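Local coordinates for protein protoporphyrinogen oxidase (Exiguobacterium sibiricum, PDB 3LOV) that binds FAD and probably catalyses the oxygen-dependent oxidation of coproporphyrinogen III to coproporphyrin III in bacterial heme biosynthesis, at residues A[14-23]-A[447-458]; A[251-259]-A[269-277]. All blocks are in the same frame, centred on the assembly; numbering follows the deposited sequence.

Interaction 1. Residues A[14-23]-A[447-458]. With FAD (flavin-adenine dinucleotide), chain B.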
loop_
_atom_site.group_PDB
_atom_site.type_symbol
_atom_site.label_atom_id
_atom_site.label_comp_id
_atom_site.label_asym_id
_atom_site.label_seq_id
_atom_site.Cartn_x
_atom_site.Cartn_y
_atom_site.Cartn_z
ATOM N N ILE A 14 11.608 3.955 2.563
ATOM C CA ILE A 14 12.121 2.760 1.875
ATOM C C ILE A 14 12.649 3.093 0.423
ATOM O O ILE A 14 13.636 2.527 -0.041
ATOM C CB ILE A 14 11.078 1.589 1.845
ATOM C CG1 ILE A 14 11.790 0.265 1.459
ATOM C CG2 ILE A 14 9.840 1.941 0.946
ATOM C CD1 ILE A 14 10.910 -0.975 1.396
ATOM N N THR A 15 11.981 3.986 -0.289
ATOM C CA THR A 15 12.331 4.272 -1.666
ATOM C C THR A 15 13.719 4.931 -1.735
ATOM O O THR A 15 14.570 4.555 -2.565
ATOM C CB THR A 15 11.277 5.183 -2.330
ATOM O OG1 THR A 15 9.986 4.538 -2.210
ATOM C CG2 THR A 15 11.635 5.416 -3.802
ATOM N N GLY A 16 13.931 5.905 -0.862
ATOM C CA GLY A 16 15.205 6.610 -0.772
ATOM C C GLY A 16 16.353 5.736 -0.247
ATOM O O GLY A 16 17.453 5.838 -0.748
ATOM N N LEU A 17 16.089 4.890 0.746
ATOM C CA LEU A 17 17.103 3.989 1.316
ATOM C C LEU A 17 17.455 2.879 0.334
ATOM O O LEU A 17 18.632 2.568 0.131
ATOM C CB LEU A 17 16.635 3.399 2.655
ATOM C CG LEU A 17 16.767 4.329 3.861
ATOM C CD1 LEU A 17 16.160 3.731 5.103
ATOM C CD2 LEU A 17 18.253 4.673 4.076
ATOM N N ALA A 18 16.448 2.326 -0.333
ATOM C CA ALA A 18 16.690 1.403 -1.433
ATOM C C ALA A 18 17.450 2.075 -2.568
ATOM O O ALA A 18 18.346 1.474 -3.178
ATOM C CB ALA A 18 15.390 0.831 -1.963
ATOM N N ALA A 19 17.096 3.308 -2.875
ATOM C CA ALA A 19 17.826 3.990 -3.918
ATOM C C ALA A 19 19.337 4.093 -3.535
ATOM O O ALA A 19 20.189 3.927 -4.379
ATOM C CB ALA A 19 17.230 5.381 -4.202
ATOM N N ALA A 20 19.656 4.356 -2.278
ATOM C CA ALA A 20 21.060 4.594 -1.925
ATOM C C ALA A 20 21.821 3.274 -2.066
ATOM O O ALA A 20 22.973 3.278 -2.524
ATOM C CB ALA A 20 21.191 5.127 -0.530
ATOM N N TYR A 21 21.157 2.180 -1.658
ATOM C CA TYR A 21 21.710 0.828 -1.663
ATOM C C TYR A 21 22.078 0.482 -3.075
ATOM O O TYR A 21 23.195 0.033 -3.347
ATOM C CB TYR A 21 20.690 -0.202 -1.128
ATOM C CG TYR A 21 21.176 -1.643 -1.254
ATOM C CD1 TYR A 21 22.024 -2.208 -0.304
ATOM C CD2 TYR A 21 20.802 -2.430 -2.344
ATOM C CE1 TYR A 21 22.493 -3.519 -0.456
ATOM C CE2 TYR A 21 21.262 -3.705 -2.495
ATOM C CZ TYR A 21 22.096 -4.254 -1.538
ATOM O OH TYR A 21 22.561 -5.531 -1.696
ATOM N N TYR A 22 21.129 0.670 -3.982
ATOM C CA TYR A 22 21.364 0.319 -5.367
ATOM C C TYR A 22 22.360 1.283 -6.010
ATOM O O TYR A 22 23.118 0.870 -6.876
ATOM C CB TYR A 22 20.069 0.313 -6.181
ATOM C CG TYR A 22 19.089 -0.763 -5.801
ATOM C CD1 TYR A 22 19.450 -2.099 -5.853
ATOM C CD2 TYR A 22 17.783 -0.444 -5.416
ATOM C CE1 TYR A 22 18.551 -3.105 -5.508
ATOM C CE2 TYR A 22 16.861 -1.446 -5.058
ATOM C CZ TYR A 22 17.271 -2.774 -5.096
ATOM O OH TYR A 22 16.398 -3.775 -4.753
ATOM N N ALA A 23 22.331 2.565 -5.624
ATOM C CA ALA A 23 23.260 3.548 -6.175
ATOM C C ALA A 23 24.681 3.213 -5.753
ATOM O O ALA A 23 25.604 3.403 -6.550
ATOM C CB ALA A 23 22.898 5.061 -5.765
ATOM N N LEU A 447 5.322 -1.677 -0.880
ATOM C CA LEU A 447 6.740 -1.659 -0.555
ATOM C C LEU A 447 7.624 -2.186 -1.699
ATOM O O LEU A 447 8.632 -1.537 -2.061
ATOM C CB LEU A 447 7.026 -2.377 0.757
ATOM C CG LEU A 447 6.418 -1.712 1.966
ATOM C CD1 LEU A 447 6.365 -2.672 3.140
ATOM C CD2 LEU A 447 7.164 -0.469 2.365
ATOM N N PRO A 448 7.228 -3.319 -2.322
ATOM C CA PRO A 448 8.010 -3.889 -3.424
ATOM C C PRO A 448 8.015 -3.044 -4.676
ATOM O O PRO A 448 9.038 -3.015 -5.379
ATOM C CB PRO A 448 7.308 -5.222 -3.703
ATOM C CG PRO A 448 6.625 -5.536 -2.425
ATOM C CD PRO A 448 6.103 -4.204 -1.991
ATOM N N ASP A 449 6.889 -2.358 -4.936
ATOM C CA ASP A 449 6.770 -1.440 -6.072
ATOM C C ASP A 449 7.710 -0.242 -5.911
ATOM O O ASP A 449 8.315 0.232 -6.860
ATOM C CB ASP A 449 5.322 -0.931 -6.234
ATOM C CG ASP A 449 4.273 -2.084 -6.447
ATOM O OD1 ASP A 449 4.528 -3.020 -7.205
ATOM O OD2 ASP A 449 3.197 -2.033 -5.828
ATOM N N CYS A 450 7.767 0.284 -4.705
ATOM C CA CYS A 450 8.667 1.376 -4.362
ATOM C C CYS A 450 10.127 0.961 -4.465
ATOM O O CYS A 450 10.972 1.703 -5.005
ATOM C CB CYS A 450 8.344 1.879 -2.959
ATOM S SG CYS A 450 6.798 2.837 -2.916
ATOM N N VAL A 451 10.440 -0.239 -4.002
ATOM C CA VAL A 451 11.800 -0.733 -4.163
ATOM C C VAL A 451 12.177 -0.831 -5.647
ATOM O O VAL A 451 13.216 -0.307 -6.038
ATOM C CB VAL A 451 12.040 -2.070 -3.429
ATOM C CG1 VAL A 451 13.411 -2.671 -3.834
ATOM C CG2 VAL A 451 11.906 -1.865 -1.895
ATOM N N ALA A 452 11.315 -1.430 -6.466
ATOM C CA ALA A 452 11.504 -1.454 -7.891
ATOM C C ALA A 452 11.605 -0.063 -8.500
ATOM O O ALA A 452 12.332 0.152 -9.501
ATOM C CB ALA A 452 10.338 -2.219 -8.592
ATOM N N SER A 453 10.796 0.865 -7.984
ATOM C CA SER A 453 10.779 2.238 -8.497
ATOM C C SER A 453 12.179 2.829 -8.299
ATOM O O SER A 453 12.783 3.337 -9.260
ATOM C CB SER A 453 9.686 3.077 -7.774
ATOM O OG SER A 453 9.598 4.421 -8.227
ATOM N N ALA A 454 12.701 2.713 -7.085
ATOM C CA ALA A 454 14.087 3.114 -6.780
ATOM C C ALA A 454 15.111 2.420 -7.717
ATOM O O ALA A 454 15.913 3.095 -8.341
ATOM C CB ALA A 454 14.455 2.841 -5.286
ATOM N N LYS A 455 15.068 1.088 -7.825
ATOM C CA LYS A 455 16.035 0.360 -8.652
ATOM C C LYS A 455 15.985 0.798 -10.119
ATOM O O LYS A 455 17.028 1.079 -10.735
ATOM C CB LYS A 455 15.788 -1.136 -8.568
ATOM C CG LYS A 455 16.958 -2.013 -9.076
ATOM C CD LYS A 455 16.483 -3.460 -9.254
ATOM C CE LYS A 455 17.636 -4.462 -9.295
ATOM N NZ LYS A 455 18.873 -3.820 -9.763
ATOM N N THR A 456 14.789 0.866 -10.696
ATOM C CA THR A 456 14.709 1.312 -12.087
ATOM C C THR A 456 15.212 2.774 -12.243
ATOM O O THR A 456 15.848 3.091 -13.243
ATOM C CB THR A 456 13.285 1.159 -12.643
ATOM O OG1 THR A 456 12.814 -0.145 -12.310
ATOM C CG2 THR A 456 13.255 1.300 -14.155
HETATM N N MSE A 457 14.930 3.681 -11.301
HETATM C CA MSE A 457 15.423 5.044 -11.511
HETATM C C MSE A 457 16.946 5.100 -11.334
HETATM O O MSE A 457 17.634 5.735 -12.119
HETATM C CB MSE A 457 14.721 6.095 -10.660
HETATM C CG MSE A 457 13.267 6.303 -11.032
HETATM SE SE MSE A 457 13.019 6.956 -12.836
HETATM C CE MSE A 457 12.204 5.448 -13.772
ATOM N N ILE A 458 17.490 4.405 -10.351
ATOM C CA ILE A 458 18.958 4.351 -10.233
ATOM C C ILE A 458 19.596 3.820 -11.527
ATOM O O ILE A 458 20.532 4.437 -12.047
ATOM C CB ILE A 458 19.433 3.538 -8.960
ATOM C CG1 ILE A 458 19.072 4.295 -7.693
ATOM C CG2 ILE A 458 20.936 3.194 -9.009
ATOM C CD1 ILE A 458 19.390 5.753 -7.705
HETATM P PA FAD B . 7.451 7.569 2.544
HETATM O O1A FAD B . 7.486 6.351 3.403
HETATM O O2A FAD B . 6.299 8.494 2.664
HETATM O O5B FAD B . 8.791 8.392 2.791
HETATM C C5B FAD B . 8.951 9.726 2.383
HETATM C C4B FAD B . 10.152 10.302 3.142
HETATM O O4B FAD B . 10.505 11.589 2.628
HETATM C C3B FAD B . 9.846 10.429 4.620
HETATM O O3B FAD B . 10.900 9.923 5.421
HETATM C C2B FAD B . 9.665 11.929 4.754
HETATM O O2B FAD B . 10.023 12.414 5.999
HETATM C C1B FAD B . 10.612 12.475 3.706
HETATM N N9A FAD B . 10.328 13.841 3.240
HETATM C C8A FAD B . 9.143 14.517 3.047
HETATM N N7A FAD B . 9.394 15.772 2.596
HETATM C C5A FAD B . 10.752 15.909 2.502
HETATM C C6A FAD B . 11.596 16.942 2.088
HETATM N N6A FAD B . 11.106 18.095 1.640
HETATM N N1A FAD B . 12.969 16.759 2.114
HETATM C C2A FAD B . 13.506 15.555 2.501
HETATM N N3A FAD B . 12.668 14.523 2.885
HETATM C C4A FAD B . 11.333 14.708 2.904
HETATM N N1 FAD B . 2.619 -1.318 1.352
HETATM C C2 FAD B . 2.789 -2.674 1.404
HETATM O O2 FAD B . 3.527 -3.249 0.593
HETATM N N3 FAD B . 2.115 -3.405 2.349
HETATM C C4 FAD B . 1.266 -2.836 3.228
HETATM O O4 FAD B . 0.726 -3.541 4.060
HETATM C C4X FAD B . 1.047 -1.476 3.178
HETATM N N5 FAD B . 0.212 -0.878 4.108
HETATM C C5X FAD B . 0.028 0.506 4.047
HETATM C C6 FAD B . -0.840 1.129 4.949
HETATM C C7 FAD B . -1.036 2.520 4.897
HETATM C C7M FAD B . -1.961 3.183 5.874
HETATM C C8 FAD B . -0.334 3.302 3.962
HETATM C C8M FAD B . -0.525 4.805 3.861
HETATM C C9 FAD B . 0.544 2.696 3.069
HETATM C C9A FAD B . 0.732 1.295 3.093
HETATM N N10 FAD B . 1.613 0.681 2.195
HETATM C C10 FAD B . 1.757 -0.712 2.240
HETATM C "C1'" FAD B . 2.382 1.436 1.137
HETATM C "C2'" FAD B . 3.803 1.734 1.677
HETATM O "O2'" FAD B . 3.689 2.553 2.781
HETATM C "C3'" FAD B . 4.710 2.423 0.649
HETATM O "O3'" FAD B . 5.061 1.417 -0.292
HETATM C "C4'" FAD B . 6.035 3.009 1.201
HETATM O "O4'" FAD B . 6.045 3.334 2.578
HETATM C "C5'" FAD B . 6.408 4.298 0.496
HETATM O "O5'" FAD B . 7.683 4.700 0.926
HETATM P P FAD B . 8.333 5.990 0.288
HETATM O O1P FAD B . 8.038 6.117 -1.184
HETATM O O2P FAD B . 9.778 6.184 0.678
HETATM O O3P FAD B . 7.501 7.219 0.978
#
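Ala19 and Ala454 bring helix 14-23 and helix 447-458 together, their CA atoms 4.8 Å apart where the axes approach to 8.2 Å and cross at -40°. Small side chains allow this: the Ala454 methyl presses on the backbone of the facing helix, its CB 3.2 Å from Thr15 O, beside the methyls of Ala18 and Ala19. Farther along, Ile458 lays CG1 over the carbonyl of Ala19 and CG2 against the backbone of Ala23. Tyr22, its CG swung beside its own backbone N (chi1 -67°), meets Lys455, whose chain crosses one ring face; Lys455 CG stands 3.8 Å from the Tyr22 ring centroid, almost exactly on the normal, a CH-pi contact. The opposite face meets Tyr21 CD2 toward the rim, while Val451 CG1 comes in at the ring edge near the hydroxyl. The other Val451 branch, CG2, touches Ile14 CD1 at 3.6 Å. At the N-terminal ends both helices turn to the cofactor. Thr15 grips one phosphate twice, with OG1 to FAD O1P at 2.7 Å and its amide to FAD O2P, and Leu447 N donates to the flavin carbonyl FAD O2 at 2.8 Å. Helix N-termini meeting a diphosphate and a flavin are characteristic of the Rossmann-type FAD-binding fold, whose glycine-rich GxGxxG motif probably includes Gly16, here in the first turn of the helix.

Interaction 2. Residues A[251-259]-A[269-277]. With FAD (flavin-adenine dinucleotide), chain B.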
loop_
_atom_site.group_PDB
_atom_site.type_symbol
_atom_site.label_atom_id
_atom_site.label_comp_id
_atom_site.label_asym_id
_atom_site.label_seq_id
_atom_site.Cartn_x
_atom_site.Cartn_y
_atom_site.Cartn_z
ATOM N N ILE A 251 24.057 10.304 5.235
ATOM C CA ILE A 251 22.638 10.454 5.584
ATOM C C ILE A 251 22.493 11.716 6.422
ATOM O O ILE A 251 23.066 11.776 7.508
ATOM C CB ILE A 251 22.088 9.291 6.476
ATOM C CG1 ILE A 251 22.333 7.894 5.872
ATOM C CG2 ILE A 251 20.623 9.537 6.811
ATOM C CD1 ILE A 251 21.319 7.391 5.002
ATOM N N ARG A 252 21.700 12.692 5.970
ATOM C CA ARG A 252 21.455 13.884 6.793
ATOM C C ARG A 252 20.023 13.885 7.308
ATOM O O ARG A 252 19.085 14.074 6.541
ATOM C CB ARG A 252 21.724 15.182 6.013
ATOM C CG ARG A 252 23.053 15.245 5.211
ATOM C CD ARG A 252 24.051 16.254 5.751
ATOM N NE ARG A 252 23.581 17.635 5.655
ATOM C CZ ARG A 252 23.718 18.421 4.587
ATOM N NH1 ARG A 252 24.308 17.981 3.477
ATOM N NH2 ARG A 252 23.235 19.666 4.626
ATOM N N LEU A 253 19.844 13.686 8.596
ATOM C CA LEU A 253 18.503 13.750 9.178
ATOM C C LEU A 253 18.154 15.219 9.463
ATOM O O LEU A 253 19.015 16.096 9.423
ATOM C CB LEU A 253 18.431 12.925 10.461
ATOM C CG LEU A 253 18.656 11.424 10.376
ATOM C CD1 LEU A 253 18.702 10.857 11.810
ATOM C CD2 LEU A 253 17.597 10.719 9.494
ATOM N N GLU A 254 16.897 15.473 9.763
ATOM C CA GLU A 254 16.424 16.805 10.074
ATOM C C GLU A 254 16.914 17.813 9.035
ATOM O O GLU A 254 17.297 18.895 9.395
ATOM C CB GLU A 254 16.893 17.230 11.485
ATOM C CG GLU A 254 16.415 16.350 12.617
ATOM C CD GLU A 254 14.955 16.575 13.040
ATOM O OE1 GLU A 254 14.235 17.374 12.430
ATOM O OE2 GLU A 254 14.500 15.919 13.996
ATOM N N THR A 255 16.917 17.453 7.754
ATOM C CA THR A 255 17.389 18.340 6.713
ATOM C C THR A 255 16.432 18.323 5.537
ATOM O O THR A 255 16.688 17.710 4.523
ATOM C CB THR A 255 18.792 17.988 6.263
ATOM O OG1 THR A 255 19.619 17.833 7.411
ATOM C CG2 THR A 255 19.366 19.089 5.372
ATOM N N PRO A 256 15.312 19.032 5.667
ATOM C CA PRO A 256 14.402 19.030 4.545
ATOM C C PRO A 256 14.987 19.759 3.362
ATOM O O PRO A 256 15.755 20.701 3.538
ATOM C CB PRO A 256 13.183 19.777 5.078
ATOM C CG PRO A 256 13.678 20.549 6.216
ATOM C CD PRO A 256 14.715 19.673 6.847
ATOM N N LEU A 257 14.647 19.312 2.160
ATOM C CA LEU A 257 14.999 20.042 0.944
ATOM C C LEU A 257 13.933 21.104 0.790
ATOM O O LEU A 257 12.749 20.788 0.831
ATOM C CB LEU A 257 14.998 19.126 -0.288
ATOM C CG LEU A 257 15.108 19.827 -1.647
ATOM C CD1 LEU A 257 16.497 20.484 -1.740
ATOM C CD2 LEU A 257 14.845 18.887 -2.851
ATOM N N LEU A 258 14.369 22.344 0.615
ATOM C CA LEU A 258 13.493 23.522 0.611
ATOM C C LEU A 258 13.348 24.163 -0.759
ATOM O O LEU A 258 12.378 24.868 -0.995
ATOM C CB LEU A 258 14.064 24.560 1.569
ATOM C CG LEU A 258 14.192 24.154 3.027
ATOM C CD1 LEU A 258 14.825 25.273 3.868
ATOM C CD2 LEU A 258 12.834 23.772 3.586
ATOM N N ALA A 259 14.300 23.941 -1.661
ATOM C CA ALA A 259 14.286 24.598 -2.977
ATOM C C ALA A 259 15.362 24.013 -3.846
ATOM O O ALA A 259 16.381 23.531 -3.340
ATOM C CB ALA A 259 14.505 26.104 -2.853
ATOM N N LEU A 269 20.916 22.850 -3.994
ATOM C CA LEU A 269 19.767 22.368 -3.207
ATOM C C LEU A 269 19.748 23.082 -1.874
ATOM O O LEU A 269 20.687 22.975 -1.086
ATOM C CB LEU A 269 19.827 20.852 -3.034
ATOM C CG LEU A 269 19.256 19.948 -4.135
ATOM C CD1 LEU A 269 19.647 20.307 -5.532
ATOM C CD2 LEU A 269 19.692 18.506 -3.848
ATOM N N LYS A 270 18.695 23.870 -1.653
ATOM C CA LYS A 270 18.558 24.673 -0.445
ATOM C C LYS A 270 18.061 23.883 0.758
ATOM O O LYS A 270 17.038 23.223 0.670
ATOM C CB LYS A 270 17.567 25.813 -0.702
ATOM C CG LYS A 270 17.407 26.741 0.479
ATOM C CD LYS A 270 16.235 27.676 0.268
ATOM C CE LYS A 270 15.787 28.338 1.553
ATOM N NZ LYS A 270 16.090 29.754 1.519
ATOM N N THR A 271 18.744 24.023 1.891
ATOM C CA THR A 271 18.351 23.391 3.171
ATOM C C THR A 271 18.542 24.392 4.286
ATOM O O THR A 271 19.171 25.405 4.084
ATOM C CB THR A 271 19.239 22.180 3.510
ATOM O OG1 THR A 271 20.481 22.615 4.090
ATOM C CG2 THR A 271 19.493 21.264 2.276
ATOM N N ASP A 272 18.064 24.097 5.478
ATOM C CA ASP A 272 18.230 25.006 6.627
ATOM C C ASP A 272 19.676 25.269 7.039
ATOM O O ASP A 272 19.973 26.291 7.667
ATOM C CB ASP A 272 17.497 24.437 7.836
ATOM C CG ASP A 272 15.995 24.534 7.701
ATOM O OD1 ASP A 272 15.504 25.676 7.535
ATOM O OD2 ASP A 272 15.315 23.476 7.785
ATOM N N HIS A 273 20.563 24.336 6.701
ATOM C CA HIS A 273 21.952 24.392 7.120
ATOM C C HIS A 273 22.872 24.538 5.898
ATOM O O HIS A 273 23.933 23.930 5.835
ATOM C CB HIS A 273 22.289 23.122 7.913
ATOM C CG HIS A 273 21.197 22.695 8.854
ATOM N ND1 HIS A 273 20.851 23.422 9.975
ATOM C CD2 HIS A 273 20.359 21.628 8.826
ATOM C CE1 HIS A 273 19.858 22.816 10.604
ATOM N NE2 HIS A 273 19.542 21.725 9.927
ATOM N N GLY A 274 22.461 25.334 4.920
ATOM C CA GLY A 274 23.297 25.564 3.753
ATOM C C GLY A 274 23.069 24.607 2.591
ATOM O O GLY A 274 22.456 23.549 2.729
ATOM N N PRO A 275 23.572 24.983 1.426
ATOM C CA PRO A 275 23.206 24.297 0.216
ATOM C C PRO A 275 23.960 23.014 0.016
ATOM O O PRO A 275 25.062 22.870 0.537
ATOM C CB PRO A 275 23.574 25.305 -0.874
ATOM C CG PRO A 275 24.724 26.081 -0.271
ATOM C CD PRO A 275 24.411 26.168 1.185
ATOM N N GLU A 276 23.351 22.076 -0.708
ATOM C CA GLU A 276 24.060 20.897 -1.215
ATOM C C GLU A 276 24.131 21.034 -2.709
ATOM O O GLU A 276 23.131 21.429 -3.298
ATOM C CB GLU A 276 23.279 19.607 -0.947
ATOM C CG GLU A 276 23.579 18.915 0.301
ATOM C CD GLU A 276 25.008 18.453 0.370
ATOM O OE1 GLU A 276 25.444 17.623 -0.450
ATOM O OE2 GLU A 276 25.685 18.941 1.267
ATOM N N TYR A 277 25.247 20.663 -3.339
ATOM C CA TYR A 277 25.340 20.789 -4.803
ATOM C C TYR A 277 25.227 19.418 -5.411
ATOM O O TYR A 277 25.830 18.461 -4.924
ATOM C CB TYR A 277 26.647 21.506 -5.239
ATOM C CG TYR A 277 26.718 22.957 -4.752
ATOM C CD1 TYR A 277 26.083 23.987 -5.436
ATOM C CD2 TYR A 277 27.372 23.277 -3.594
ATOM C CE1 TYR A 277 26.142 25.297 -4.971
ATOM C CE2 TYR A 277 27.420 24.571 -3.113
ATOM C CZ TYR A 277 26.812 25.573 -3.795
ATOM O OH TYR A 277 26.908 26.856 -3.306
HETATM P PA FAD B . 7.451 7.569 2.544
HETATM O O1A FAD B . 7.486 6.351 3.403
HETATM O O2A FAD B . 6.299 8.494 2.664
HETATM O O5B FAD B . 8.791 8.392 2.791
HETATM C C5B FAD B . 8.951 9.726 2.383
HETATM C C4B FAD B . 10.152 10.302 3.142
HETATM O O4B FAD B . 10.505 11.589 2.628
HETATM C C3B FAD B . 9.846 10.429 4.620
HETATM O O3B FAD B . 10.900 9.923 5.421
HETATM C C2B FAD B . 9.665 11.929 4.754
HETATM O O2B FAD B . 10.023 12.414 5.999
HETATM C C1B FAD B . 10.612 12.475 3.706
HETATM N N9A FAD B . 10.328 13.841 3.240
HETATM C C8A FAD B . 9.143 14.517 3.047
HETATM N N7A FAD B . 9.394 15.772 2.596
HETATM C C5A FAD B . 10.752 15.909 2.502
HETATM C C6A FAD B . 11.596 16.942 2.088
HETATM N N6A FAD B . 11.106 18.095 1.640
HETATM N N1A FAD B . 12.969 16.759 2.114
HETATM C C2A FAD B . 13.506 15.555 2.501
HETATM N N3A FAD B . 12.668 14.523 2.885
HETATM C C4A FAD B . 11.333 14.708 2.904
HETATM N N1 FAD B . 2.619 -1.318 1.352
HETATM C C2 FAD B . 2.789 -2.674 1.404
HETATM O O2 FAD B . 3.527 -3.249 0.593
HETATM N N3 FAD B . 2.115 -3.405 2.349
HETATM C C4 FAD B . 1.266 -2.836 3.228
HETATM O O4 FAD B . 0.726 -3.541 4.060
HETATM C C4X FAD B . 1.047 -1.476 3.178
HETATM N N5 FAD B . 0.212 -0.878 4.108
HETATM C C5X FAD B . 0.028 0.506 4.047
HETATM C C6 FAD B . -0.840 1.129 4.949
HETATM C C7 FAD B . -1.036 2.520 4.897
HETATM C C7M FAD B . -1.961 3.183 5.874
HETATM C C8 FAD B . -0.334 3.302 3.962
HETATM C C8M FAD B . -0.525 4.805 3.861
HETATM C C9 FAD B . 0.544 2.696 3.069
HETATM C C9A FAD B . 0.732 1.295 3.093
HETATM N N10 FAD B . 1.613 0.681 2.195
HETATM C C10 FAD B . 1.757 -0.712 2.240
HETATM C "C1'" FAD B . 2.382 1.436 1.137
HETATM C "C2'" FAD B . 3.803 1.734 1.677
HETATM O "O2'" FAD B . 3.689 2.553 2.781
HETATM C "C3'" FAD B . 4.710 2.423 0.649
HETATM O "O3'" FAD B . 5.061 1.417 -0.292
HETATM C "C4'" FAD B . 6.035 3.009 1.201
HETATM O "O4'" FAD B . 6.045 3.334 2.578
HETATM C "C5'" FAD B . 6.408 4.298 0.496
HETATM O "O5'" FAD B . 7.683 4.700 0.926
HETATM P P FAD B . 8.333 5.990 0.288
HETATM O O1P FAD B . 8.038 6.117 -1.184
HETATM O O2P FAD B . 9.778 6.184 0.678
HETATM O O3P FAD B . 7.501 7.219 0.978
HETATM O O HOH W 1 16.842 21.803 5.762
#
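Leu258 and Ala259 pair with Lys270 through the backbone: Leu258 N donates to Lys270 O at 2.8 Å, nearly in line with the carbonyl bond, and Lys270 N returns a bond to Ala259 O at 2.9 Å. The Lys270 side chain can be followed outward from there. Its CB lies 3.8 Å from Ala259 CB; CG, carried away from the backbone N (chi1 -177°), comes near Leu258 CB; CD lies close to both Ala259 CB and Leu258 CB; and CE reaches Leu258 CD1, so an aliphatic stem lies along two neighbours before the chain bends at its last torsion.

Beyond these two bonds Thr271 opens a type I turn that runs to Gly274. Its OG1 accepts from His273 N, forming an ST turn, and donates to Gly274 O at 2.6 Å, while its CB and CG2 pack on the methyl of Thr255. Replacing Thr271 with an alanine would probably leave His273 N and Gly274 O without this shared hydroxyl and set the turn freer to move, besides thinning the packing on Thr255. A water bridges the segments, donating to Pro256 O and Asp272 OD2 and accepting from Asp272 N. At the far end Arg252 NH1 forms a salt bridge with Glu276 OE2 at 2.8 Å; its hydrogen bond is weak, and the guanidinium and carboxylate planes stand 74° apart.

On the cofactor side, Leu257 N and O read the adenine edge, meeting FAD N1A and N6A respectively. The Leu257 side chain turns to Leu269 and also touches Val10 of strand 6-10. Arg252, on strand 250-252 at one edge of the parallel sheet, bonds through its backbone to Leu34 and Glu36, beside strand 31-35, while strands 266-270 and 276-278 belong to a small antiparallel sheet alongside.

How the interactions relate
Interactions 1 and 2 both touch FAD, and their centres lie about 21 Å apart on the same side of the chain's centre. The first joins helix 14-26, which follows strand 6-10, to the C-terminal helix 447-463; the second, formed by neighbouring segments, is nested within the long loop that this pairing closes. Strand 250-252 is an edge strand of the five-stranded parallel sheet that also holds strand 6-10. The 14-23/447-458 pair serves the phosphate and flavin, the 251-259 segment the adenine. They touch directly where Leu17 CD2 packs on Ile251 CD1 at 4.2 Å.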